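PDB 3FAW: reticulocyte binding protein from Streptococcus agalactiae COH1, which probably hydrolyses alpha-1,6-glycosidic linkages in pullulan and related alpha-glucans, as a secreted pullulanase attached to the streptococcal cell wall. Local coordinates for residues 48-53 and 93-98; 65-70 and 80-85; 249-254 and 372-377; 737-742 and 749-754; 774-779 and 807-812. One frame throughout, in Å; residues are numbered along the deposited sequence.

Contact 1: residues 48-53 and 93-98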
# COMPACT_ATOMS: atom_id res chain seq x y z
N LEU A 48 -21.81 -17.36 -26.76
CA LEU A 48 -21.74 -18.21 -27.94
C LEU A 48 -22.76 -17.84 -29.01
O LEU A 48 -22.48 -17.95 -30.21
CB LEU A 48 -21.88 -19.69 -27.56
CG LEU A 48 -20.71 -20.31 -26.79
CD1 LEU A 48 -20.98 -21.78 -26.47
CD2 LEU A 48 -19.39 -20.17 -27.55
N THR A 49 -23.94 -17.38 -28.58
CA THR A 49 -25.05 -17.11 -29.50
C THR A 49 -25.55 -15.66 -29.48
O THR A 49 -26.71 -15.40 -29.82
CB THR A 49 -26.24 -18.05 -29.19
OG1 THR A 49 -26.73 -17.79 -27.88
CG2 THR A 49 -25.81 -19.52 -29.30
N SER A 50 -24.70 -14.71 -29.11
CA SER A 50 -25.14 -13.31 -28.98
C SER A 50 -24.05 -12.27 -29.29
O SER A 50 -22.92 -12.36 -28.79
CB SER A 50 -25.71 -13.05 -27.58
OG SER A 50 -26.43 -11.84 -27.54
N ILE A 51 -24.42 -11.28 -30.11
CA ILE A 51 -23.55 -10.15 -30.44
C ILE A 51 -24.30 -8.83 -30.27
O ILE A 51 -25.38 -8.65 -30.82
CB ILE A 51 -23.03 -10.24 -31.89
CG1 ILE A 51 -22.03 -11.39 -32.03
CG2 ILE A 51 -22.38 -8.92 -32.33
CD1 ILE A 51 -21.45 -11.55 -33.42
N GLN A 52 -23.73 -7.91 -29.49
CA GLN A 52 -24.32 -6.57 -29.33
C GLN A 52 -23.63 -5.57 -30.26
O GLN A 52 -22.41 -5.43 -30.24
CB GLN A 52 -24.28 -6.10 -27.87
CG GLN A 52 -22.92 -6.04 -27.21
CD GLN A 52 -22.95 -5.31 -25.87
OE1 GLN A 52 -23.95 -5.34 -25.15
NE2 GLN A 52 -21.84 -4.65 -25.54
N ALA A 53 -24.44 -4.89 -31.08
CA ALA A 53 -23.95 -3.91 -32.04
C ALA A 53 -24.42 -2.52 -31.63
O ALA A 53 -25.62 -2.30 -31.47
CB ALA A 53 -24.45 -4.23 -33.44
N LEU A 93 -28.46 0.21 -28.99
CA LEU A 93 -27.75 -1.02 -29.31
C LEU A 93 -28.72 -2.09 -29.80
O LEU A 93 -29.87 -2.16 -29.35
CB LEU A 93 -26.91 -1.52 -28.12
CG LEU A 93 -27.59 -1.93 -26.82
CD1 LEU A 93 -28.21 -3.30 -26.94
CD2 LEU A 93 -26.57 -1.93 -25.68
N LEU A 94 -28.24 -2.90 -30.73
CA LEU A 94 -29.01 -3.98 -31.32
C LEU A 94 -28.39 -5.31 -30.89
O LEU A 94 -27.21 -5.56 -31.14
CB LEU A 94 -28.96 -3.85 -32.85
CG LEU A 94 -29.75 -4.85 -33.69
CD1 LEU A 94 -31.24 -4.64 -33.51
CD2 LEU A 94 -29.35 -4.70 -35.15
N ILE A 95 -29.18 -6.15 -30.23
CA ILE A 95 -28.71 -7.48 -29.81
C ILE A 95 -29.04 -8.48 -30.92
O ILE A 95 -30.20 -8.66 -31.28
CB ILE A 95 -29.32 -7.92 -28.46
CG1 ILE A 95 -29.07 -6.86 -27.39
CG2 ILE A 95 -28.74 -9.25 -28.02
CD1 ILE A 95 -30.15 -5.79 -27.32
N ILE A 96 -28.00 -9.12 -31.46
CA ILE A 96 -28.12 -10.00 -32.62
C ILE A 96 -27.91 -11.45 -32.17
O ILE A 96 -26.89 -11.76 -31.56
CB ILE A 96 -27.05 -9.65 -33.69
CG1 ILE A 96 -27.07 -8.15 -34.02
CG2 ILE A 96 -27.27 -10.48 -34.95
CD1 ILE A 96 -25.84 -7.66 -34.77
N LYS A 97 -28.87 -12.32 -32.50
CA LYS A 97 -28.84 -13.73 -32.11
C LYS A 97 -28.56 -14.65 -33.30
O LYS A 97 -29.01 -14.39 -34.42
CB LYS A 97 -30.17 -14.15 -31.47
CG LYS A 97 -30.53 -13.39 -30.20
CD LYS A 97 -31.88 -13.85 -29.66
CE LYS A 97 -32.44 -12.89 -28.63
NZ LYS A 97 -31.65 -12.90 -27.36
N GLY A 98 -27.84 -15.73 -33.02
CA GLY A 98 -27.46 -16.72 -34.04
C GLY A 98 -26.41 -17.66 -33.48
O GLY A 98 -26.10 -17.61 -32.30

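Contact 2: residues 65-70 and 80-85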
# COMPACT_ATOMS: atom_id res chain seq x y z
N GLU A 65 -37.49 -3.41 -40.97
CA GLU A 65 -36.69 -2.62 -41.91
C GLU A 65 -35.18 -2.74 -41.69
O GLU A 65 -34.39 -2.42 -42.58
CB GLU A 65 -37.12 -1.15 -41.87
CG GLU A 65 -38.53 -0.92 -42.41
CD GLU A 65 -39.02 0.51 -42.24
OE1 GLU A 65 -38.82 1.09 -41.14
OE2 GLU A 65 -39.60 1.06 -43.20
N ILE A 66 -34.77 -3.20 -40.51
CA ILE A 66 -33.35 -3.37 -40.20
C ILE A 66 -32.86 -4.80 -40.51
O ILE A 66 -31.71 -4.99 -40.91
CB ILE A 66 -33.05 -2.94 -38.73
CG1 ILE A 66 -31.55 -2.76 -38.50
CG2 ILE A 66 -33.66 -3.93 -37.73
CD1 ILE A 66 -31.12 -2.86 -37.05
N LEU A 67 -33.73 -5.80 -40.36
CA LEU A 67 -33.41 -7.19 -40.75
C LEU A 67 -33.60 -7.51 -42.25
O LEU A 67 -33.20 -8.59 -42.69
CB LEU A 67 -34.47 -8.14 -40.13
CG LEU A 67 -34.31 -8.84 -38.79
CD1 LEU A 67 -35.65 -9.42 -38.36
CD2 LEU A 67 -33.26 -9.94 -38.88
N LYS A 68 -34.10 -6.58 -43.05
CA LYS A 68 -33.37 -6.08 -44.27
C LYS A 68 -31.86 -5.84 -44.36
O LYS A 68 -31.14 -6.65 -44.96
CB LYS A 68 -34.16 -4.93 -44.94
CG LYS A 68 -35.70 -5.02 -44.74
CD LYS A 68 -36.51 -4.89 -46.02
CE LYS A 68 -38.00 -4.67 -45.72
NZ LYS A 68 -38.31 -3.24 -45.40
N GLU A 69 -31.38 -4.73 -43.81
CA GLU A 69 -30.04 -4.24 -44.15
C GLU A 69 -28.90 -4.93 -43.41
O GLU A 69 -27.78 -5.03 -43.94
CB GLU A 69 -30.00 -2.73 -43.90
CG GLU A 69 -28.70 -2.05 -44.28
CD GLU A 69 -28.37 -2.16 -45.76
OE1 GLU A 69 -29.32 -2.19 -46.58
OE2 GLU A 69 -27.17 -2.20 -46.10
N LEU A 70 -29.17 -5.41 -42.20
CA LEU A 70 -28.13 -5.99 -41.34
C LEU A 70 -27.68 -7.36 -41.84
O LEU A 70 -28.50 -8.24 -42.10
CB LEU A 70 -28.66 -6.12 -39.91
CG LEU A 70 -27.63 -6.39 -38.81
CD1 LEU A 70 -26.79 -5.15 -38.53
CD2 LEU A 70 -28.33 -6.86 -37.54
N ILE A 80 -23.57 -15.64 -42.22
CA ILE A 80 -24.10 -16.30 -41.03
C ILE A 80 -25.57 -15.94 -40.85
O ILE A 80 -25.96 -14.77 -40.99
CB ILE A 80 -23.31 -15.91 -39.75
CG1 ILE A 80 -21.81 -16.15 -39.95
CG2 ILE A 80 -23.80 -16.71 -38.55
CD1 ILE A 80 -21.43 -17.61 -40.17
N GLN A 81 -26.39 -16.94 -40.54
CA GLN A 81 -27.83 -16.74 -40.40
C GLN A 81 -28.17 -16.05 -39.08
O GLN A 81 -27.74 -16.48 -38.01
CB GLN A 81 -28.57 -18.08 -40.49
CG GLN A 81 -30.09 -17.96 -40.59
CD GLN A 81 -30.77 -19.27 -40.99
OE1 GLN A 81 -30.19 -20.35 -40.86
NE2 GLN A 81 -31.99 -19.17 -41.49
N ILE A 82 -28.93 -14.96 -39.17
CA ILE A 82 -29.42 -14.25 -37.99
C ILE A 82 -30.71 -14.92 -37.51
O ILE A 82 -31.71 -14.91 -38.23
CB ILE A 82 -29.68 -12.76 -38.30
CG1 ILE A 82 -28.39 -12.08 -38.75
CG2 ILE A 82 -30.27 -12.05 -37.08
CD1 ILE A 82 -28.54 -10.61 -39.06
N SER A 83 -30.68 -15.50 -36.31
CA SER A 83 -31.85 -16.17 -35.74
C SER A 83 -32.94 -15.18 -35.33
O SER A 83 -34.12 -15.40 -35.59
CB SER A 83 -31.45 -17.04 -34.55
OG SER A 83 -30.66 -18.14 -34.97
N ASP A 84 -32.53 -14.08 -34.69
CA ASP A 84 -33.45 -13.01 -34.29
C ASP A 84 -32.64 -11.77 -33.88
O ASP A 84 -31.42 -11.85 -33.68
CB ASP A 84 -34.34 -13.47 -33.13
CG ASP A 84 -35.60 -12.63 -32.96
OD1 ASP A 84 -35.85 -11.71 -33.78
OD2 ASP A 84 -36.35 -12.90 -32.00
N ILE A 85 -33.31 -10.62 -33.77
CA ILE A 85 -32.71 -9.41 -33.21
C ILE A 85 -33.63 -8.74 -32.19
O ILE A 85 -34.85 -8.91 -32.23
CB ILE A 85 -32.32 -8.38 -34.31
CG1 ILE A 85 -33.55 -7.81 -35.01
CG2 ILE A 85 -31.38 -9.02 -35.32
CD1 ILE A 85 -33.22 -6.74 -36.03

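Contact 3: residues 249-254 and 372-377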
# COMPACT_ATOMS: atom_id res chain seq x y z
N LEU A 249 16.69 -20.73 -2.84
CA LEU A 249 17.42 -19.55 -2.36
C LEU A 249 17.00 -19.11 -0.95
O LEU A 249 15.86 -19.32 -0.53
CB LEU A 249 17.21 -18.38 -3.33
CG LEU A 249 17.49 -18.67 -4.81
CD1 LEU A 249 17.00 -17.51 -5.69
CD2 LEU A 249 18.97 -18.96 -5.04
N GLY A 250 17.93 -18.48 -0.24
CA GLY A 250 17.67 -17.97 1.11
C GLY A 250 17.64 -19.07 2.15
O GLY A 250 17.81 -20.25 1.82
N PRO A 251 17.42 -18.70 3.43
CA PRO A 251 17.33 -19.69 4.51
C PRO A 251 16.23 -20.72 4.24
O PRO A 251 15.08 -20.34 3.99
CB PRO A 251 16.98 -18.85 5.75
CG PRO A 251 17.26 -17.44 5.39
CD PRO A 251 17.22 -17.32 3.91
N GLN A 252 16.59 -22.00 4.29
CA GLN A 252 15.66 -23.08 3.94
C GLN A 252 14.67 -23.41 5.06
O GLN A 252 13.69 -24.13 4.82
CB GLN A 252 16.45 -24.33 3.54
CG GLN A 252 17.25 -24.15 2.25
CD GLN A 252 16.36 -23.90 1.05
OE1 GLN A 252 15.60 -24.78 0.64
NE2 GLN A 252 16.43 -22.69 0.49
N ASN A 253 14.90 -22.89 6.26
CA ASN A 253 13.96 -23.05 7.37
C ASN A 253 13.09 -21.81 7.60
O ASN A 253 12.50 -21.65 8.67
CB ASN A 253 14.72 -23.43 8.66
CG ASN A 253 15.71 -22.37 9.10
OD1 ASN A 253 16.05 -21.47 8.34
ND2 ASN A 253 16.19 -22.48 10.34
N LEU A 254 13.01 -20.94 6.59
CA LEU A 254 12.19 -19.74 6.67
C LEU A 254 10.77 -20.11 7.08
O LEU A 254 10.17 -21.03 6.51
CB LEU A 254 12.18 -19.00 5.32
CG LEU A 254 11.58 -17.59 5.30
CD1 LEU A 254 12.45 -16.59 6.05
CD2 LEU A 254 11.35 -17.14 3.86
N LEU A 372 16.00 -10.78 0.52
CA LEU A 372 14.74 -10.45 1.19
C LEU A 372 14.33 -11.55 2.18
O LEU A 372 13.86 -11.26 3.28
CB LEU A 372 13.61 -10.18 0.19
CG LEU A 372 12.25 -9.76 0.80
CD1 LEU A 372 12.40 -8.53 1.70
CD2 LEU A 372 11.20 -9.51 -0.28
N LYS A 373 14.52 -12.81 1.79
CA LYS A 373 14.27 -13.93 2.69
C LYS A 373 15.12 -13.85 3.96
O LYS A 373 14.64 -14.15 5.05
CB LYS A 373 14.54 -15.26 1.98
CG LYS A 373 13.44 -15.73 1.02
CD LYS A 373 13.81 -17.08 0.45
CE LYS A 373 12.78 -17.62 -0.52
NZ LYS A 373 12.95 -19.10 -0.68
N GLN A 374 16.38 -13.44 3.81
CA GLN A 374 17.30 -13.34 4.94
C GLN A 374 16.89 -12.23 5.90
O GLN A 374 16.87 -12.42 7.11
CB GLN A 374 18.74 -13.12 4.45
CG GLN A 374 19.80 -13.14 5.56
CD GLN A 374 19.94 -14.51 6.23
OE1 GLN A 374 19.78 -14.64 7.44
NE2 GLN A 374 20.24 -15.52 5.43
N LEU A 375 16.56 -11.06 5.34
CA LEU A 375 16.02 -9.96 6.13
C LEU A 375 14.77 -10.39 6.90
O LEU A 375 14.62 -10.07 8.08
CB LEU A 375 15.69 -8.76 5.23
CG LEU A 375 14.93 -7.60 5.87
CD1 LEU A 375 15.72 -7.01 7.03
CD2 LEU A 375 14.60 -6.52 4.84
N ILE A 376 13.87 -11.11 6.24
CA ILE A 376 12.61 -11.55 6.85
C ILE A 376 12.85 -12.60 7.95
O ILE A 376 12.21 -12.56 8.99
CB ILE A 376 11.62 -12.09 5.78
CG1 ILE A 376 11.09 -10.93 4.93
CG2 ILE A 376 10.46 -12.82 6.43
CD1 ILE A 376 10.24 -11.35 3.74
N HIS A 377 13.81 -13.49 7.71
CA HIS A 377 14.27 -14.45 8.73
C HIS A 377 14.89 -13.72 9.93
O HIS A 377 14.67 -14.11 11.07
CB HIS A 377 15.27 -15.43 8.11
CG HIS A 377 15.52 -16.66 8.92
ND1 HIS A 377 14.54 -17.59 9.18
CD2 HIS A 377 16.65 -17.13 9.51
CE1 HIS A 377 15.04 -18.58 9.91
NE2 HIS A 377 16.32 -18.32 10.12
O HOH W 1 13.17 -20.56 1.94
O HOH W 2 18.14 -19.90 11.40

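Contact 4: residues 737-742 and 749-754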
# COMPACT_ATOMS: atom_id res chain seq x y z
N ILE A 737 -9.01 15.95 27.14
CA ILE A 737 -9.87 14.76 27.20
C ILE A 737 -9.28 13.72 28.15
O ILE A 737 -8.06 13.62 28.31
CB ILE A 737 -10.09 14.15 25.78
CG1 ILE A 737 -11.28 13.18 25.78
CG2 ILE A 737 -8.83 13.44 25.27
CD1 ILE A 737 -11.72 12.76 24.40
N ALA A 738 -10.16 12.96 28.79
CA ALA A 738 -9.74 11.87 29.67
C ALA A 738 -10.69 10.69 29.52
O ALA A 738 -11.90 10.88 29.42
CB ALA A 738 -9.69 12.33 31.11
N TYR A 739 -10.13 9.48 29.51
CA TYR A 739 -10.94 8.26 29.38
C TYR A 739 -10.37 7.10 30.18
O TYR A 739 -9.17 7.02 30.42
CB TYR A 739 -11.10 7.84 27.91
CG TYR A 739 -9.83 7.88 27.09
CD1 TYR A 739 -9.09 6.72 26.85
CD2 TYR A 739 -9.40 9.07 26.52
CE1 TYR A 739 -7.93 6.77 26.07
CE2 TYR A 739 -8.25 9.12 25.75
CZ TYR A 739 -7.52 7.97 25.52
OH TYR A 739 -6.39 8.06 24.75
N GLN A 740 -11.27 6.21 30.58
CA GLN A 740 -10.92 5.05 31.38
C GLN A 740 -11.24 3.76 30.64
O GLN A 740 -12.30 3.64 30.02
CB GLN A 740 -11.67 5.08 32.71
CG GLN A 740 -11.16 4.08 33.74
CD GLN A 740 -12.06 4.00 34.95
OE1 GLN A 740 -11.63 4.61 36.04
NE2 GLN A 740 -13.14 3.40 34.90
N THR A 741 -10.32 2.80 30.71
CA THR A 741 -10.56 1.46 30.20
C THR A 741 -10.17 0.44 31.27
O THR A 741 -9.41 0.74 32.19
CB THR A 741 -9.79 1.21 28.88
OG1 THR A 741 -10.03 -0.13 28.43
CG2 THR A 741 -8.28 1.43 29.06
N ILE A 742 -10.73 -0.77 31.14
CA ILE A 742 -10.51 -1.85 32.09
C ILE A 742 -10.12 -3.09 31.30
O ILE A 742 -10.68 -3.34 30.23
CB ILE A 742 -11.79 -2.16 32.91
CG1 ILE A 742 -12.49 -0.86 33.35
CG2 ILE A 742 -11.45 -3.02 34.12
CD1 ILE A 742 -13.80 -1.08 34.09
N TYR A 749 -7.19 1.30 33.86
CA TYR A 749 -6.25 2.29 33.31
C TYR A 749 -6.99 3.56 32.88
O TYR A 749 -7.97 3.48 32.13
CB TYR A 749 -5.50 1.71 32.10
CG TYR A 749 -4.56 0.58 32.44
CD1 TYR A 749 -3.20 0.81 32.61
CD2 TYR A 749 -5.03 -0.72 32.59
CE1 TYR A 749 -2.32 -0.23 32.93
CE2 TYR A 749 -4.16 -1.77 32.90
CZ TYR A 749 -2.81 -1.52 33.07
OH TYR A 749 -1.96 -2.55 33.38
N ALA A 750 -6.53 4.72 33.34
CA ALA A 750 -7.13 6.01 32.97
C ALA A 750 -6.11 6.89 32.26
O ALA A 750 -5.01 7.12 32.78
CB ALA A 750 -7.67 6.73 34.20
N VAL A 751 -6.48 7.39 31.08
CA VAL A 751 -5.61 8.25 30.26
C VAL A 751 -6.13 9.69 30.24
O VAL A 751 -7.30 9.92 29.94
CB VAL A 751 -5.55 7.75 28.79
CG1 VAL A 751 -4.52 8.55 27.99
CG2 VAL A 751 -5.24 6.25 28.73
N PHE A 752 -5.25 10.63 30.57
CA PHE A 752 -5.57 12.06 30.57
C PHE A 752 -4.67 12.79 29.58
O PHE A 752 -3.45 12.65 29.64
CB PHE A 752 -5.34 12.66 31.96
CG PHE A 752 -6.14 11.99 33.06
CD1 PHE A 752 -7.36 12.52 33.47
CD2 PHE A 752 -5.66 10.85 33.69
CE1 PHE A 752 -8.09 11.92 34.48
CE2 PHE A 752 -6.38 10.25 34.70
CZ PHE A 752 -7.60 10.78 35.09
N VAL A 753 -5.27 13.56 28.67
CA VAL A 753 -4.51 14.37 27.70
C VAL A 753 -4.96 15.83 27.75
O VAL A 753 -6.03 16.17 27.25
CB VAL A 753 -4.69 13.84 26.25
CG1 VAL A 753 -4.02 14.78 25.25
CG2 VAL A 753 -4.14 12.43 26.12
N ASN A 754 -4.15 16.67 28.38
CA ASN A 754 -4.35 18.12 28.32
C ASN A 754 -3.56 18.70 27.15
O ASN A 754 -2.35 18.95 27.27
CB ASN A 754 -3.94 18.80 29.63
CG ASN A 754 -4.26 20.30 29.64
OD1 ASN A 754 -4.95 20.80 28.75
ND2 ASN A 754 -3.75 21.02 30.64

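Contact 5: residues 774-779 and 807-812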
# COMPACT_ATOMS: atom_id res chain seq x y z
N GLY A 774 -4.56 5.36 42.64
CA GLY A 774 -3.74 4.63 41.68
C GLY A 774 -2.32 5.13 41.55
O GLY A 774 -1.92 6.09 42.21
N GLN A 775 -1.55 4.46 40.69
CA GLN A 775 -0.15 4.79 40.44
C GLN A 775 -0.03 5.48 39.08
O GLN A 775 -0.68 5.08 38.12
CB GLN A 775 0.70 3.53 40.42
CG GLN A 775 0.63 2.69 41.70
CD GLN A 775 1.13 1.25 41.51
OE1 GLN A 775 0.92 0.64 40.45
NE2 GLN A 775 1.77 0.71 42.53
N VAL A 776 0.81 6.51 39.01
CA VAL A 776 1.10 7.19 37.75
C VAL A 776 2.18 6.44 36.99
O VAL A 776 3.31 6.31 37.48
CB VAL A 776 1.58 8.65 37.98
CG1 VAL A 776 1.82 9.35 36.63
CG2 VAL A 776 0.57 9.41 38.81
N ILE A 777 1.84 5.93 35.80
CA ILE A 777 2.82 5.21 34.96
C ILE A 777 3.25 5.98 33.70
O ILE A 777 4.27 5.66 33.08
CB ILE A 777 2.33 3.78 34.60
CG1 ILE A 777 1.06 3.82 33.75
CG2 ILE A 777 2.10 2.97 35.87
CD1 ILE A 777 0.73 2.49 33.11
N VAL A 778 2.48 7.00 33.33
CA VAL A 778 2.89 7.95 32.29
C VAL A 778 2.74 9.37 32.84
O VAL A 778 1.69 9.72 33.39
CB VAL A 778 2.06 7.81 30.99
CG1 VAL A 778 2.48 8.85 29.95
CG2 VAL A 778 2.19 6.41 30.42
N ASP A 779 3.78 10.18 32.70
CA ASP A 779 3.72 11.59 33.10
C ASP A 779 4.30 12.46 31.98
O ASP A 779 4.40 12.02 30.84
CB ASP A 779 4.39 11.81 34.47
CG ASP A 779 5.91 11.78 34.42
OD1 ASP A 779 6.49 11.47 33.37
OD2 ASP A 779 6.52 12.07 35.47
N THR A 807 0.44 18.11 28.45
CA THR A 807 0.89 16.98 29.27
C THR A 807 -0.09 15.81 29.19
O THR A 807 -1.31 16.00 29.19
CB THR A 807 1.05 17.40 30.75
OG1 THR A 807 1.99 18.49 30.84
CG2 THR A 807 1.53 16.24 31.61
N ALA A 808 0.46 14.60 29.10
CA ALA A 808 -0.33 13.37 29.14
C ALA A 808 -0.05 12.63 30.44
O ALA A 808 1.10 12.44 30.82
CB ALA A 808 -0.01 12.48 27.94
N ILE A 809 -1.11 12.21 31.13
CA ILE A 809 -0.99 11.42 32.36
C ILE A 809 -1.77 10.11 32.25
O ILE A 809 -2.94 10.11 31.86
CB ILE A 809 -1.50 12.19 33.61
CG1 ILE A 809 -0.87 13.59 33.70
CG2 ILE A 809 -1.18 11.41 34.87
CD1 ILE A 809 0.62 13.59 33.96
N VAL A 810 -1.13 8.99 32.59
CA VAL A 810 -1.83 7.71 32.67
C VAL A 810 -1.70 7.15 34.09
O VAL A 810 -0.59 7.04 34.62
CB VAL A 810 -1.31 6.67 31.66
CG1 VAL A 810 -2.06 5.35 31.83
CG2 VAL A 810 -1.47 7.18 30.23
N ILE A 811 -2.85 6.82 34.68
CA ILE A 811 -2.90 6.22 36.01
C ILE A 811 -3.40 4.77 35.92
O ILE A 811 -4.29 4.47 35.12
CB ILE A 811 -3.84 7.01 36.96
CG1 ILE A 811 -3.43 8.48 37.01
CG2 ILE A 811 -3.79 6.42 38.36
CD1 ILE A 811 -4.29 9.33 37.95
N LYS A 812 -2.81 3.89 36.73
CA LYS A 812 -3.24 2.50 36.84
C LYS A 812 -3.71 2.21 38.27
O LYS A 812 -3.02 2.55 39.24
CB LYS A 812 -2.08 1.56 36.50
CG LYS A 812 -2.41 0.07 36.62
CD LYS A 812 -1.14 -0.77 36.74
CE LYS A 812 -1.46 -2.24 36.93
NZ LYS A 812 -0.23 -3.06 37.12

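Contact 1: residues 48-53 and 93-98
Two neighbouring antiparallel strands of the N-terminal beta sheet meet here, with Ile51 opposite Ile96 and Ala53 opposite Leu94 as hydrogen-bonded pairs. Strand directions in 50-53 and 93-98 differ by 161°. The Ile51 pair is closed by both of its bonds, Ile51 N to Ile96 O at 2.9 Å and Ile96 N to Ile51 O at 2.7 Å. The Ala53 pair repeats this, with Leu94 N 2.8 Å from Ala53 O. Toward Gly98 the pairing fades: Gly98 N reaches Thr49 O over 3.4 Å, a weak bond, while Thr49 CA puts its hydrogen near Gly98 O.

On the face that carries Ile51, Ala53, Leu94 and Ile96, the side chain of Ile96 does the reaching. Its CG1 stands anti to the carbonyl carbon (chi1 -51°), and CD1 at the end of that branch lies 3.9 Å from Ala53 CB. The same CD1 is more loosely placed against Ile51 CG2, at 4.4 Å. Leu70, just after helix 64-69, packs on Ile96 on this face. The other face carries Ser50, Gln52, Ile95 and Lys97. There Ser50 OG sits 3.5 Å from the methyl Ile95 CG2, and Gln52 NE2 is hydrogen-bonded to Gln44 OE1 on strand 40-47, which flanks strand 50-55 on its other edge.

The pair is therefore two-sided. Backbone N-H and C=O groups satisfy one another between the strands, small and branched aliphatic groups fill the buried face, and Ser50, Gln52 and Lys97 share the partly exposed one with Ile95.

Contact 2: residues 65-70 and 80-85
Ile66, Leu67 and Leu70 of the short helix 64-69 and the residue after it lie over Ile82 and Ile85 of strand 79-88, a helix-on-sheet packing in the N-terminal beta domain. No hydrogen bond joins the two segments, and the short axes stay 10.1 Å apart, so the distance is spanned almost entirely by side chains.

The apolar contacts centre on Ile85. Its CG1 sits between the backbone N and the carbonyl carbon (chi1 67°), and the CD1 it carries meets Ile66 CG2 at 3.3 Å, tighter than usual van der Waals contact. Leu67 comes at Ile85 tip to tip, with CG 3.6 Å from that same CD1. Leu67 CD2 also touches Ile82 CG2, at 4.1 Å. Leu70 and Ile82 cross at about a right angle, with Leu70 CD2 4.1 Å from Ile82 CD1. From strand 93-98, Leu94 packs against Ile66, Leu70 and Ile85.

The polar contacts belong to the strand. Ser83 and Asp84 both face Lys97, forming a classic beta bulge just before Ile85. Asp84 OD1 makes a salt bridge with Lys63 NZ and also accepts Ile85 N at 2.8 Å, the donor approaching from above the carboxylate plane.

Contact 3: residues 249-254 and 372-377
Lys373 NZ is gripped by four partners: it gives a 2.9 Å hydrogen bond to Leu249 O, donates to a water at 3.0 Å and to Pro246 O, and forms a salt bridge with Glu448 OE2. The water passes the link on to Pro251 O at 2.8 Å. An extended chain beyond CG carries the amine past Gly250, whose CA lies 4.0 Å from Lys373 CD.

The lysine belongs to helix 367-381, which follows the second strand of the TIM barrel, whereas 249-254 lies on the connection leading into the first. Further along the helix, Pro251 CB sits over one face of the His377 ring, a CH-pi contact 4.2 Å from its centroid, displaced toward the rim. Leu254 crosses the lysine at about a right angle, CD2 3.8 Å from Lys373 CG, while its other methyl, CD1, meets His377 CB. At the ring edge, in plane, a second water is 2.7 Å from His377 NE2 and is weakly bonded by Asn253 ND2.

The buried amine, surrounded by two backbone carbonyls, a water and a carboxylate, probably stays protonated; its bonds to Leu249 O and, through water, to Pro251 O link the connecting loop to the barrel helix.

Contact 4: residues 737-742 and 749-754
Val751 lies over one face of the Tyr739 ring, the two side chains side by side and pointing the same way. The CH-pi contact has Val751 CB 4.0 Å from the ring centroid, offset toward the rim. Tyr739 CG stands between the backbone N and the carbonyl carbon (chi1 45°), the crowded position, which starts the ring off alongside Val751. On the same face Ile737 CG2 is 4.3 Å from Val753 CB. On the opposite face, Ala738 CB meets Phe752 CD1 closely, at 3.3 Å.

Around these groups runs the backbone of a beta hairpin, with all three hydrogen-bonded pairs doubly closed. Tyr739 N to Val751 O measures 2.9 Å and Val751 N to Tyr739 O 2.8 Å; Ile737 pairs likewise with Val753, and Thr741 with Tyr749. The polar ends find partners further off: Tyr739 OH bonds to Thr610 OG1, and Thr741 OG1 to Ala706 O.

In the C-terminal beta domain, strand 736-742 is flanked by 720-721 and strand 748-754 by 807-813. The face with Tyr739 and Val751 turns to the catalytic domain, where Ile547 and Ile551 of helix 544-551 meet Ile737, and Val606 and Leu603 of helix 590-609 cover Val751 and Val753.

Contact 5: residues 774-779 and 807-812
Val778 and Val810 both hold CG1 anti to the backbone N (chi1 178° and 179°), and their side chains lie on the same face and cross obliquely, with Val778 CB 3.6 Å from Val810 CB. Ile777 turns differently: its CG1 lies between the backbone N and the carbonyl carbon (chi1 64°), which brings that atom to 4.0 Å from Val810 CG1. One valine thus receives two consecutive residues of the opposite strand.

This is a classic beta bulge in an antiparallel pair. Val810 O accepts both N-H groups, Ile777 N at 2.9 Å and, weakly, Val778 N at 3.3 Å, so the register slips by one residue. Val810 N returns a bond to Val778 O at 3.0 Å. Before the bulge the pairing is regular, Gln775 and Lys812 being joined by two bonds, with Gln775 N 2.8 Å from Lys812 O. Val776 and Ile811 form the non-hydrogen-bonded pair between. On their side of the sheet Val776 CG1 touches Ile809 CG2 at 4.0 Å, and Ile809 CD1 runs on to Asp779 CA, 3.8 Å away.

Just past the strand, the carboxylate of Asp779 turns to the following chain: OD1 takes Asp781 N and Gln782 N, OD2 takes Arg792 N. Strand 775-778 is an edge strand of this C-terminal sheet, at the end away from 720-721, and 807-813 has strand 748-754 on its other edge. Helix 685-703 covers one side, with Leu700 against Ile777 and Val778 and Tyr693 against Val778 and Ala808; on the other, Phe796 of strand 794-796 lies against Val776 and Ile811.

Overall arrangement
From the N terminus, contact 1 closes a loop between strands 50-55 and 93-98, and contact 2 nests inside it, laying helix 64-69 on strand 79-88, the next strand of the same sheet. The chain then runs through a second beta domain before contact 3 joins the linker ahead of the TIM barrel to helix 367-381, about 55 Å from contact 1, centre to centre. Contact 4 is a local hairpin in the C-terminal domain, and contact 5 follows in series, adding an edge strand, 775-778; strands 748-754 and 807-813 are neighbours, so the two share one sheet. Contacts 1 and 2 lie on the opposite side of the chain's centre from contacts 4 and 5.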